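Local atomic coordinates of capsular polysaccharide export system protein KpsC (Thermosulfurimonas dismutans, PDB entry 6MGB), a protein that probably transfers Kdo in beta-2,4 linkage from CMP-Kdo while building the glycolipid anchor of bacterial capsules, and binds the nucleotide product CMP. Residues 9-14 with 42-47; 112-118 with 282-287; 156-162 with 194-200. All coordinates share one frame; numbering follows the deposited sequence. Where two conformers were deposited one is given.

Interaction 1: 9-14 with 42-47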
loop_
_atom_site.group_PDB
_atom_site.type_symbol
_atom_site.label_atom_id
_atom_site.label_comp_id
_atom_site.label_asym_id
_atom_site.label_seq_id
_atom_site.Cartn_x
_atom_site.Cartn_y
_atom_site.Cartn_z
ATOM N N MET A 9 20.032 -21.524 6.515
ATOM C CA MET A 9 18.831 -22.155 5.987
ATOM C C MET A 9 18.095 -21.155 5.103
ATOM O O MET A 9 17.534 -20.180 5.626
ATOM C CB MET A 9 17.939 -22.627 7.127
ATOM C CG MET A 9 18.650 -23.585 8.074
ATOM S SD MET A 9 17.616 -24.234 9.399
ATOM C CE MET A 9 16.529 -25.318 8.484
ATOM N N PRO A 10 18.068 -21.342 3.787
ATOM C CA PRO A 10 17.517 -20.323 2.887
ATOM C C PRO A 10 15.991 -20.328 2.869
ATOM O O PRO A 10 15.331 -21.157 3.493
ATOM C CB PRO A 10 18.089 -20.725 1.525
ATOM C CG PRO A 10 18.256 -22.201 1.622
ATOM C CD PRO A 10 18.666 -22.464 3.039
ATOM N N VAL A 11 15.437 -19.370 2.124
ATOM C CA VAL A 11 13.999 -19.252 1.902
ATOM C C VAL A 11 13.673 -19.836 0.535
ATOM O O VAL A 11 14.310 -19.488 -0.467
ATOM C CB VAL A 11 13.540 -17.786 1.993
ATOM C CG1 VAL A 11 12.060 -17.655 1.632
ATOM C CG2 VAL A 11 13.803 -17.230 3.386
ATOM N N GLY A 12 12.677 -20.715 0.485
ATOM C CA GLY A 12 12.263 -21.316 -0.769
ATOM C C GLY A 12 11.256 -20.445 -1.502
ATOM O O GLY A 12 10.366 -19.851 -0.897
ATOM N N VAL A 13 11.418 -20.370 -2.823
ATOM C CA VAL A 13 10.458 -19.708 -3.694
ATOM C C VAL A 13 10.136 -20.650 -4.843
ATOM O O VAL A 13 10.919 -21.536 -5.194
ATOM C CB VAL A 13 10.972 -18.351 -4.232
ATOM C CG1 VAL A 13 11.271 -17.402 -3.080
ATOM C CG2 VAL A 13 12.204 -18.544 -5.107
ATOM N N PHE A 14 8.956 -20.452 -5.428
ATOM C CA PHE A 14 8.483 -21.281 -6.529
ATOM C C PHE A 14 8.229 -20.455 -7.783
ATOM O O PHE A 14 7.420 -20.844 -8.632
ATOM C CB PHE A 14 7.232 -22.044 -6.096
ATOM C CG PHE A 14 7.510 -23.076 -5.045
ATOM C CD1 PHE A 14 7.697 -24.402 -5.391
ATOM C CD2 PHE A 14 7.623 -22.713 -3.713
ATOM C CE1 PHE A 14 7.969 -25.352 -4.428
ATOM C CE2 PHE A 14 7.897 -23.658 -2.744
ATOM C CZ PHE A 14 8.073 -24.979 -3.103
ATOM N N GLY A 42 16.239 -28.182 5.655
ATOM C CA GLY A 42 17.222 -27.155 5.390
ATOM C C GLY A 42 16.666 -25.778 5.104
ATOM O O GLY A 42 17.454 -24.840 4.925
ATOM N N LEU A 43 15.347 -25.619 5.056
ATOM C CA LEU A 43 14.728 -24.337 4.755
ATOM C C LEU A 43 14.286 -23.638 6.034
ATOM O O LEU A 43 13.904 -24.280 7.016
ATOM C CB LEU A 43 13.517 -24.510 3.838
ATOM C CG LEU A 43 13.761 -25.142 2.470
ATOM C CD1 LEU A 43 12.443 -25.270 1.727
ATOM C CD2 LEU A 43 14.754 -24.332 1.657
ATOM N N SER A 44 14.335 -22.307 6.009
ATOM C CA SER A 44 13.826 -21.502 7.109
ATOM C C SER A 44 12.464 -20.887 6.817
ATOM O O SER A 44 11.858 -20.313 7.730
ATOM C CB SER A 44 14.817 -20.386 7.459
ATOM O OG SER A 44 15.010 -19.500 6.371
ATOM N N ALA A 45 11.969 -20.995 5.586
ATOM C CA ALA A 45 10.665 -20.452 5.224
ATOM C C ALA A 45 10.453 -20.666 3.730
ATOM O O ALA A 45 11.348 -21.111 3.005
ATOM C CB ALA A 45 10.530 -18.960 5.553
ATOM N N VAL A 46 9.239 -20.357 3.292
ATOM C CA VAL A 46 8.878 -20.276 1.882
ATOM C C VAL A 46 8.232 -18.915 1.662
ATOM O O VAL A 46 7.584 -18.371 2.563
ATOM C CB VAL A 46 7.920 -21.415 1.464
ATOM C CG1 VAL A 46 7.582 -21.326 -0.017
ATOM C CG2 VAL A 46 8.517 -22.774 1.793
ATOM N N ALA A 47 8.394 -18.369 0.461
ATOM C CA ALA A 47 7.884 -17.038 0.165
ATOM C C ALA A 47 7.192 -17.028 -1.189
ATOM O O ALA A 47 7.494 -17.839 -2.067
ATOM C CB ALA A 47 9.009 -15.993 0.177
HETATM O O HOH W 1 7.116 -18.409 -4.694
#
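Ser44 reaches across to Met9 at the start of the contact, its OG donating to Met9 O at 2.7 Å. The hydroxyl comes in above the carbonyl plane, 42° out of it; with chi1 at 62° it sits between its own backbone N and C, which brings it within reach of Met9 O. Met9 answers with a chain that bends at its last torsion (chi3 70°) and lays CE against Leu43 O, 3.2 Å away. One residue on, Pro10 and Leu43 cross at about a right angle, with Pro10 CG 4.1 Å from Leu43 CD2.

Further along, the two faces of the sheet differ. On the face of Val11, Val13 and Ala47, Val11 CG1 rests on Ala47 CB at 3.8 Å, and Ala47 packs in turn on Leu70 and Leu72 of strand 69-74. Gly12 and Val46 belong to the other face, where Val46 CG1 meets the edge of the Phe14 ring in its plane, 3.6 Å from Phe14 CE2; Val46 has a second conformer, which makes this touch conditional. Phe14 and Val46 both lean on helix 53-65.

Beneath the side chains, Ser44 N bonds to Pro10 O, Gly12 N to Ala45 O, and Ala47 N to Gly12 O at 2.8 Å. Just past the end of strand 11-13, a water bridges Phe14 N and Ala47 O. Strand 11-13 lies between 33-35 and 45-49, the parallel strand pattern of a Rossmann-like domain, consistent with a GT-B glycosyltransferase.

Interaction 2: 112-118 with 282-287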
loop_
_atom_site.group_PDB
_atom_site.type_symbol
_atom_site.label_atom_id
_atom_site.label_comp_id
_atom_site.label_asym_id
_atom_site.label_seq_id
_atom_site.Cartn_x
_atom_site.Cartn_y
_atom_site.Cartn_z
ATOM N N LEU A 112 0.001 -2.703 15.320
ATOM C CA LEU A 112 -0.960 -1.671 15.689
ATOM C C LEU A 112 -1.814 -2.096 16.875
ATOM O O LEU A 112 -2.182 -1.255 17.702
ATOM C CB LEU A 112 -1.841 -1.336 14.486
ATOM C CG LEU A 112 -1.107 -0.685 13.308
ATOM C CD1 LEU A 112 -1.952 -0.705 12.042
ATOM C CD2 LEU A 112 -0.710 0.744 13.650
ATOM N N ASN A 113 -2.132 -3.389 16.981
ATOM C CA ASN A 113 -3.019 -3.842 18.049
ATOM C C ASN A 113 -2.314 -3.853 19.400
ATOM O O ASN A 113 -2.879 -3.401 20.402
ATOM C CB ASN A 113 -3.564 -5.238 17.726
ATOM C CG ASN A 113 -5.013 -5.213 17.265
ATOM O OD1 ASN A 113 -5.788 -4.341 17.656
ATOM N ND2 ASN A 113 -5.386 -6.182 16.437
ATOM N N PHE A 114 -1.082 -4.360 19.452
ATOM C CA PHE A 114 -0.453 -4.709 20.718
ATOM C C PHE A 114 0.820 -3.934 21.033
ATOM O O PHE A 114 1.377 -4.113 22.123
ATOM C CB PHE A 114 -0.135 -6.207 20.737
ATOM C CG PHE A 114 -1.266 -7.076 20.260
ATOM C CD1 PHE A 114 -2.423 -7.211 21.010
ATOM C CD2 PHE A 114 -1.165 -7.765 19.062
ATOM C CE1 PHE A 114 -3.460 -8.012 20.571
ATOM C CE2 PHE A 114 -2.201 -8.570 18.620
ATOM C CZ PHE A 114 -3.349 -8.691 19.375
ATOM N N GLY A 115 1.312 -3.100 20.118
ATOM C CA GLY A 115 2.442 -2.250 20.446
ATOM C C GLY A 115 3.758 -3.007 20.519
ATOM O O GLY A 115 4.010 -3.960 19.775
ATOM N N GLY A 116 4.612 -2.566 21.439
ATOM C CA GLY A 116 5.964 -3.073 21.547
ATOM C C GLY A 116 7.018 -2.219 20.876
ATOM O O GLY A 116 8.176 -2.645 20.801
ATOM N N TRP A 117 6.660 -1.023 20.406
ATOM C CA TRP A 117 7.546 -0.227 19.568
ATOM C C TRP A 117 7.444 1.276 19.782
ATOM O O TRP A 117 8.269 2.003 19.219
ATOM C CB TRP A 117 7.258 -0.524 18.089
ATOM C CG TRP A 117 5.804 -0.393 17.742
ATOM C CD1 TRP A 117 4.865 -1.383 17.755
ATOM C CD2 TRP A 117 5.120 0.801 17.344
ATOM N NE1 TRP A 117 3.640 -0.880 17.389
ATOM C CE2 TRP A 117 3.770 0.459 17.129
ATOM C CE3 TRP A 117 5.518 2.126 17.147
ATOM C CZ2 TRP A 117 2.817 1.392 16.726
ATOM C CZ3 TRP A 117 4.571 3.053 16.744
ATOM C CH2 TRP A 117 3.236 2.682 16.539
ATOM N N GLU A 118 6.480 1.774 20.553
ATOM C CA GLU A 118 6.256 3.214 20.680
ATOM C C GLU A 118 7.267 3.791 21.661
ATOM O O GLU A 118 7.144 3.616 22.876
ATOM C CB GLU A 118 4.831 3.503 21.136
ATOM C CG GLU A 118 3.753 2.809 20.322
ATOM C CD GLU A 118 3.341 1.475 20.910
ATOM O OE1 GLU A 118 4.217 0.760 21.446
ATOM O OE2 GLU A 118 2.138 1.145 20.847
ATOM N N ARG A 282 -11.404 -7.648 15.142
ATOM C CA ARG A 282 -10.065 -8.007 15.590
ATOM C C ARG A 282 -9.190 -6.785 15.836
ATOM O O ARG A 282 -8.208 -6.880 16.580
ATOM C CB ARG A 282 -9.411 -8.922 14.556
ATOM C CG ARG A 282 -8.253 -9.743 15.085
ATOM C CD ARG A 282 -7.672 -10.633 13.999
ATOM N NE ARG A 282 -7.487 -9.897 12.750
ATOM C CZ ARG A 282 -8.268 -9.998 11.677
ATOM N NH1 ARG A 282 -9.306 -10.828 11.653
ATOM N NH2 ARG A 282 -8.003 -9.263 10.607
ATOM N N ARG A 283 -9.524 -5.646 15.233
ATOM C CA ARG A 283 -8.777 -4.407 15.428
ATOM C C ARG A 283 -9.441 -3.621 16.552
ATOM O O ARG A 283 -10.544 -3.088 16.382
ATOM C CB ARG A 283 -8.726 -3.602 14.131
ATOM C CG ARG A 283 -7.999 -4.330 13.016
ATOM C CD ARG A 283 -8.006 -3.563 11.704
ATOM N NE ARG A 283 -7.400 -4.360 10.642
ATOM C CZ ARG A 283 -7.292 -3.979 9.372
ATOM N NH1 ARG A 283 -7.748 -2.795 8.981
ATOM N NH2 ARG A 283 -6.728 -4.793 8.490
ATOM N N LYS A 284 -8.776 -3.555 17.700
ATOM C CA LYS A 284 -9.357 -2.988 18.911
ATOM C C LYS A 284 -8.687 -1.704 19.369
ATOM O O LYS A 284 -9.374 -0.786 19.823
ATOM C CB LYS A 284 -9.298 -4.019 20.043
ATOM C CG LYS A 284 -9.962 -5.341 19.688
ATOM C CD LYS A 284 -10.272 -6.170 20.922
ATOM C CE LYS A 284 -11.184 -7.341 20.583
ATOM N NZ LYS A 284 -10.553 -8.296 19.630
ATOM N N ARG A 285 -7.366 -1.609 19.258
ATOM C CA ARG A 285 -6.644 -0.447 19.755
ATOM C C ARG A 285 -6.829 0.741 18.819
ATOM O O ARG A 285 -6.649 0.620 17.604
ATOM C CB ARG A 285 -5.159 -0.769 19.903
ATOM C CG ARG A 285 -4.342 0.370 20.483
ATOM C CD ARG A 285 -3.176 -0.152 21.294
ATOM N NE ARG A 285 -2.351 0.932 21.819
ATOM C CZ ARG A 285 -1.193 0.757 22.444
ATOM N NH1 ARG A 285 -0.516 1.809 22.885
ATOM N NH2 ARG A 285 -0.705 -0.463 22.625
ATOM N N ARG A 286 -7.194 1.886 19.389
ATOM C CA ARG A 286 -7.268 3.124 18.628
ATOM C C ARG A 286 -5.867 3.690 18.445
ATOM O O ARG A 286 -5.042 3.650 19.363
ATOM C CB ARG A 286 -8.155 4.146 19.340
ATOM C CG ARG A 286 -9.481 3.602 19.862
ATOM C CD ARG A 286 -10.404 3.159 18.738
ATOM N NE ARG A 286 -9.949 1.928 18.100
ATOM C CZ ARG A 286 -10.453 1.436 16.973
ATOM N NH1 ARG A 286 -11.434 2.071 16.344
ATOM N NH2 ARG A 286 -9.971 0.308 16.470
ATOM N N ARG A 287 -5.599 4.218 17.254
ATOM C CA ARG A 287 -4.279 4.732 16.919
ATOM C C ARG A 287 -4.389 6.135 16.341
ATOM O O ARG A 287 -5.349 6.468 15.641
ATOM C CB ARG A 287 -3.560 3.821 15.914
ATOM C CG ARG A 287 -3.101 2.494 16.489
ATOM C CD ARG A 287 -2.039 2.693 17.555
ATOM N NE ARG A 287 -1.434 1.436 17.982
ATOM C CZ ARG A 287 -0.430 1.350 18.850
ATOM N NH1 ARG A 287 0.088 2.446 19.387
ATOM N NH2 ARG A 287 0.059 0.163 19.182
#
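Asn113 and the backbone of 282-287 exchange two hydrogen bonds. Its OD1 takes Lys284 N in the amide plane, on a lone pair, at 3.1 Å and nearly straight (170°), while ND2 gives a more bent bond to Arg282 O at 2.9 Å. Leu112 O, near the C-terminal end of helix 107-114, is gripped side-on by Arg287: NE sits on a lone pair at 2.8 Å, and NH2 comes from above the carbonyl plane.

The charges are concentrated at Glu118, the centre of a salt-bridge network with Arg285 and Arg287. The two arginines belong to the loop by which the chain leaves the nucleotide-binding sheet of the GT-B-type fold for helix 289-299, and Glu118 to the turn after helix 107-114. Arg287 holds Glu118 OE2 end-on, with NH1 and NH2 each 2.8 Å from it. Arg285 contributes charge alone: OE2 lies over the face of its guanidinium, 3.4 Å from NH1, and no N-H points at it.

The Arg287 guanidinium is sandwiched, which fixes its orientation: Arg285 NE lies over one face and Trp117 CZ2 over the other, the indole tilted 33° from the guanidinium, while Trp117 NE1 bonds to Leu111 O. Leu112 CD2 touches Arg287 CG at 4.1 Å, and the Leu112 side chain also packs on Leu292 and Ala295 of helix 289-299.

Interaction 3: 156-162 with 194-200. With C5P (cytidine-5'-monophosphate), chain D.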
loop_
_atom_site.group_PDB
_atom_site.type_symbol
_atom_site.label_atom_id
_atom_site.label_comp_id
_atom_site.label_asym_id
_atom_site.label_seq_id
_atom_site.Cartn_x
_atom_site.Cartn_y
_atom_site.Cartn_z
ATOM N N ARG A 156 -14.870 26.040 -4.645
ATOM C CA ARG A 156 -15.974 25.239 -5.156
ATOM C C ARG A 156 -16.043 23.917 -4.400
ATOM O O ARG A 156 -15.027 23.233 -4.239
ATOM C CB ARG A 156 -15.797 24.995 -6.654
ATOM C CG ARG A 156 -16.962 24.291 -7.332
ATOM C CD ARG A 156 -18.229 25.131 -7.299
ATOM N NE ARG A 156 -19.266 24.585 -8.174
ATOM C CZ ARG A 156 -19.467 24.955 -9.438
ATOM N NH1 ARG A 156 -18.707 25.887 -10.003
ATOM N NH2 ARG A 156 -20.437 24.390 -10.143
ATOM N N GLU A 157 -17.237 23.561 -3.933
ATOM C CA GLU A 157 -17.411 22.309 -3.209
ATOM C C GLU A 157 -17.179 21.130 -4.146
ATOM O O GLU A 157 -17.716 21.093 -5.258
ATOM C CB GLU A 157 -18.811 22.233 -2.599
ATOM C CG GLU A 157 -19.005 21.066 -1.642
ATOM C CD GLU A 157 -20.454 20.870 -1.235
ATOM O OE1 GLU A 157 -21.300 21.714 -1.603
ATOM O OE2 GLU A 157 -20.750 19.869 -0.549
ATOM N N ARG A 158 -16.378 20.167 -3.697
ATOM C CA ARG A 158 -16.010 19.036 -4.537
ATOM C C ARG A 158 -15.438 17.927 -3.666
ATOM O O ARG A 158 -14.825 18.190 -2.628
ATOM C CB ARG A 158 -14.990 19.451 -5.603
ATOM C CG ARG A 158 -13.753 20.101 -5.011
ATOM C CD ARG A 158 -12.700 20.428 -6.053
ATOM N NE ARG A 158 -11.595 21.172 -5.448
ATOM C CZ ARG A 158 -11.416 22.488 -5.541
ATOM N NH1 ARG A 158 -12.254 23.246 -6.239
ATOM N NH2 ARG A 158 -10.380 23.051 -4.935
ATOM N N VAL A 159 -15.640 16.684 -4.109
ATOM C CA VAL A 159 -15.097 15.509 -3.441
ATOM C C VAL A 159 -14.357 14.668 -4.474
ATOM O O VAL A 159 -14.547 14.816 -5.683
ATOM C CB VAL A 159 -16.190 14.672 -2.740
ATOM C CG1 VAL A 159 -16.977 15.539 -1.764
ATOM C CG2 VAL A 159 -17.126 14.030 -3.756
ATOM N N LEU A 160 -13.508 13.768 -3.980
ATOM C CA LEU A 160 -12.663 12.938 -4.829
ATOM C C LEU A 160 -12.943 11.467 -4.557
ATOM O O LEU A 160 -12.938 11.032 -3.400
ATOM C CB LEU A 160 -11.179 13.235 -4.592
ATOM C CG LEU A 160 -10.205 12.472 -5.496
ATOM C CD1 LEU A 160 -10.397 12.865 -6.954
ATOM C CD2 LEU A 160 -8.768 12.712 -5.063
ATOM N N LEU A 161 -13.183 10.709 -5.625
ATOM C CA LEU A 161 -13.319 9.260 -5.562
ATOM C C LEU A 161 -12.067 8.625 -6.156
ATOM O O LEU A 161 -11.620 9.022 -7.236
ATOM C CB LEU A 161 -14.565 8.789 -6.322
ATOM C CG LEU A 161 -15.928 8.930 -5.633
ATOM C CD1 LEU A 161 -16.124 10.305 -5.011
ATOM C CD2 LEU A 161 -17.036 8.645 -6.633
ATOM N N ILE A 162 -11.507 7.649 -5.447
ATOM C CA ILE A 162 -10.282 6.974 -5.865
ATOM C C ILE A 162 -10.666 5.687 -6.581
ATOM O O ILE A 162 -11.362 4.834 -6.019
ATOM C CB ILE A 162 -9.363 6.689 -4.665
ATOM C CG1 ILE A 162 -8.970 8.000 -3.977
ATOM C CG2 ILE A 162 -8.116 5.920 -5.112
ATOM C CD1 ILE A 162 -8.206 7.819 -2.681
ATOM N N GLY A 194 -24.540 19.112 -3.477
ATOM C CA GLY A 194 -24.091 20.359 -4.058
ATOM C C GLY A 194 -22.660 20.377 -4.544
ATOM O O GLY A 194 -22.187 21.424 -4.996
ATOM N N ALA A 195 -21.958 19.252 -4.480
ATOM C CA ALA A 195 -20.534 19.202 -4.769
ATOM C C ALA A 195 -20.272 18.692 -6.180
ATOM O O ALA A 195 -21.062 17.934 -6.747
ATOM C CB ALA A 195 -19.811 18.301 -3.765
ATOM N N GLU A 196 -19.147 19.124 -6.743
ATOM C CA GLU A 196 -18.620 18.509 -7.951
ATOM C C GLU A 196 -17.979 17.174 -7.596
ATOM O O GLU A 196 -17.369 17.028 -6.534
ATOM C CB GLU A 196 -17.591 19.422 -8.617
ATOM C CG GLU A 196 -18.151 20.767 -9.054
ATOM C CD GLU A 196 -17.171 21.567 -9.890
ATOM O OE1 GLU A 196 -15.975 21.608 -9.534
ATOM O OE2 GLU A 196 -17.599 22.151 -10.908
ATOM N N ILE A 197 -18.122 16.198 -8.487
ATOM C CA ILE A 197 -17.636 14.843 -8.256
ATOM C C ILE A 197 -16.470 14.591 -9.202
ATOM O O ILE A 197 -16.623 14.688 -10.425
ATOM C CB ILE A 197 -18.744 13.799 -8.458
ATOM C CG1 ILE A 197 -19.953 14.115 -7.567
ATOM C CG2 ILE A 197 -18.214 12.397 -8.178
ATOM C CD1 ILE A 197 -19.634 14.247 -6.088
ATOM N N TYR A 198 -15.311 14.271 -8.635
ATOM C CA TYR A 198 -14.128 13.910 -9.403
ATOM C C TYR A 198 -13.751 12.460 -9.130
ATOM O O TYR A 198 -13.819 11.995 -7.988
ATOM C CB TYR A 198 -12.947 14.822 -9.063
ATOM C CG TYR A 198 -13.110 16.246 -9.538
ATOM C CD1 TYR A 198 -13.808 17.176 -8.780
ATOM C CD2 TYR A 198 -12.556 16.666 -10.741
ATOM C CE1 TYR A 198 -13.956 18.481 -9.209
ATOM C CE2 TYR A 198 -12.701 17.968 -11.178
ATOM C CZ TYR A 198 -13.399 18.872 -10.407
ATOM O OH TYR A 198 -13.549 20.171 -10.836
ATOM N N VAL A 199 -13.354 11.757 -10.187
ATOM C CA VAL A 199 -12.868 10.384 -10.106
ATOM C C VAL A 199 -11.441 10.365 -10.631
ATOM O O VAL A 199 -11.185 10.810 -11.756
ATOM C CB VAL A 199 -13.756 9.417 -10.912
ATOM C CG1 VAL A 199 -13.155 8.014 -10.931
ATOM C CG2 VAL A 199 -15.166 9.385 -10.346
ATOM N N LYS A 200 -10.518 9.842 -9.827
ATOM C CA LYS A 200 -9.115 9.743 -10.216
ATOM C C LYS A 200 -8.839 8.316 -10.674
ATOM O O LYS A 200 -8.917 7.374 -9.878
ATOM C CB LYS A 200 -8.191 10.141 -9.067
ATOM C CG LYS A 200 -6.703 9.971 -9.376
ATOM C CD LYS A 200 -6.330 10.611 -10.709
ATOM C CE LYS A 200 -4.827 10.661 -10.925
ATOM N NZ LYS A 200 -4.180 9.333 -10.743
HETATM O O3P C5P D . -3.303 0.765 -3.560
HETATM P P C5P D . -3.298 1.225 -5.000
HETATM O O1P C5P D . -4.731 1.536 -5.421
HETATM O O2P C5P D . -2.669 0.324 -6.043
HETATM O "O5'" C5P D . -2.507 2.605 -5.004
HETATM C "C5'" C5P D . -1.090 2.648 -5.081
HETATM C "C4'" C5P D . -0.607 4.071 -5.200
HETATM O "O4'" C5P D . -0.909 4.565 -6.530
HETATM C "C3'" C5P D . -1.281 5.068 -4.267
HETATM O "O3'" C5P D . -0.690 5.097 -2.980
HETATM C "C2'" C5P D . -1.150 6.385 -5.022
HETATM O "O2'" C5P D . 0.136 6.958 -4.837
HETATM C "C1'" C5P D . -1.284 5.925 -6.474
HETATM N N1 C5P D . -2.675 6.047 -6.970
HETATM C C2 C5P D . -3.072 7.201 -7.839
HETATM N N3 C5P D . -4.488 7.313 -8.337
HETATM C C4 C5P D . -5.480 6.302 -7.983
HETATM C C5 C5P D . -5.085 5.155 -7.118
HETATM C C6 C5P D . -3.669 5.043 -6.622
HETATM O O2 C5P D . -2.274 8.022 -8.129
HETATM N N4 C5P D . -6.855 6.413 -8.464
HETATM O O HOH W 2 -20.223 22.710 -6.618
HETATM O O HOH W 3 -23.482 18.872 -0.666
#
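Leu161 and Tyr198 share the shortest backbone bond of the contact, Leu161 N to Tyr198 O at 2.8 Å, within a ladder of five. Glu196 N to Glu157 O, Val159 N to Glu196 O and Tyr198 N to Val159 O precede it, and Lys200 N to Leu161 O closes it. At that end Lys200 turns to the nucleotide: its chain, bent at chi2 and chi4, curls NZ to within 3.2 Å of N3 of the cytosine of CMP, while Lys200 O receives a weak bond from the amino group N4. Ile162 CG2 lies close to N4 as well, in one of two conformers. Asp163, His202, Ser247, Gln248 and Glu252 also bond to the ligand.

At the far end, a water joins Arg156 NE to Gly194 O and Glu157 O, and another links Glu157 OE2 to Gly194 N. Arg156 and Glu196 form a long salt bridge by charge alone: Glu196 OE2 hangs over the guanidinium face, 3.7 Å from Arg156 NH2, with the two planes stacked 30° apart.

Packing fills in both faces. The Tyr198 ring turns its edge to Val159 O and to Arg158 CB, 3.9 Å from CE1, and meets Phe152 edge-to-face. Leu160 crosses Tyr198 at about a right angle, CD1 to CB 3.8 Å. On the other face Val159 and Ile197 lie side by side, and Ile197, folded at chi2 (-55°), presses CD1 to 3.4 Å from Val159 CG2, tighter than usual. Leu161 CB meets Val199 CG2 at 4.1 Å.

Adjacent parallel strands joined through helices 169-172 and 180-191 make a beta-alpha-beta crossover, with CMP at their C-terminal ends, as in the nucleotide-binding domain of GT-B enzymes.

From the N terminus, interaction 1 comes first: 9-14 meets 42-47 after a short excursion through two helices and strand 33-35, setting up the parallel part of the seven-stranded mixed sheet. Interaction 2 opens only after that loop has shut, at the end of helix 107-114, and closes 164 residues later. Interaction 3 lies wholly within this long excursion, joining neighbouring strands of the six-stranded parallel sheet. No two of the loops cross. Interactions 1 and 3 sit on opposite sides of the chain's centre, their own centres about 47 Å apart; interaction 2 ties helix 107-114 to the chain returning from the nucleotide-binding sheet toward helix 289-299 and strand 302-305 of the mixed sheet.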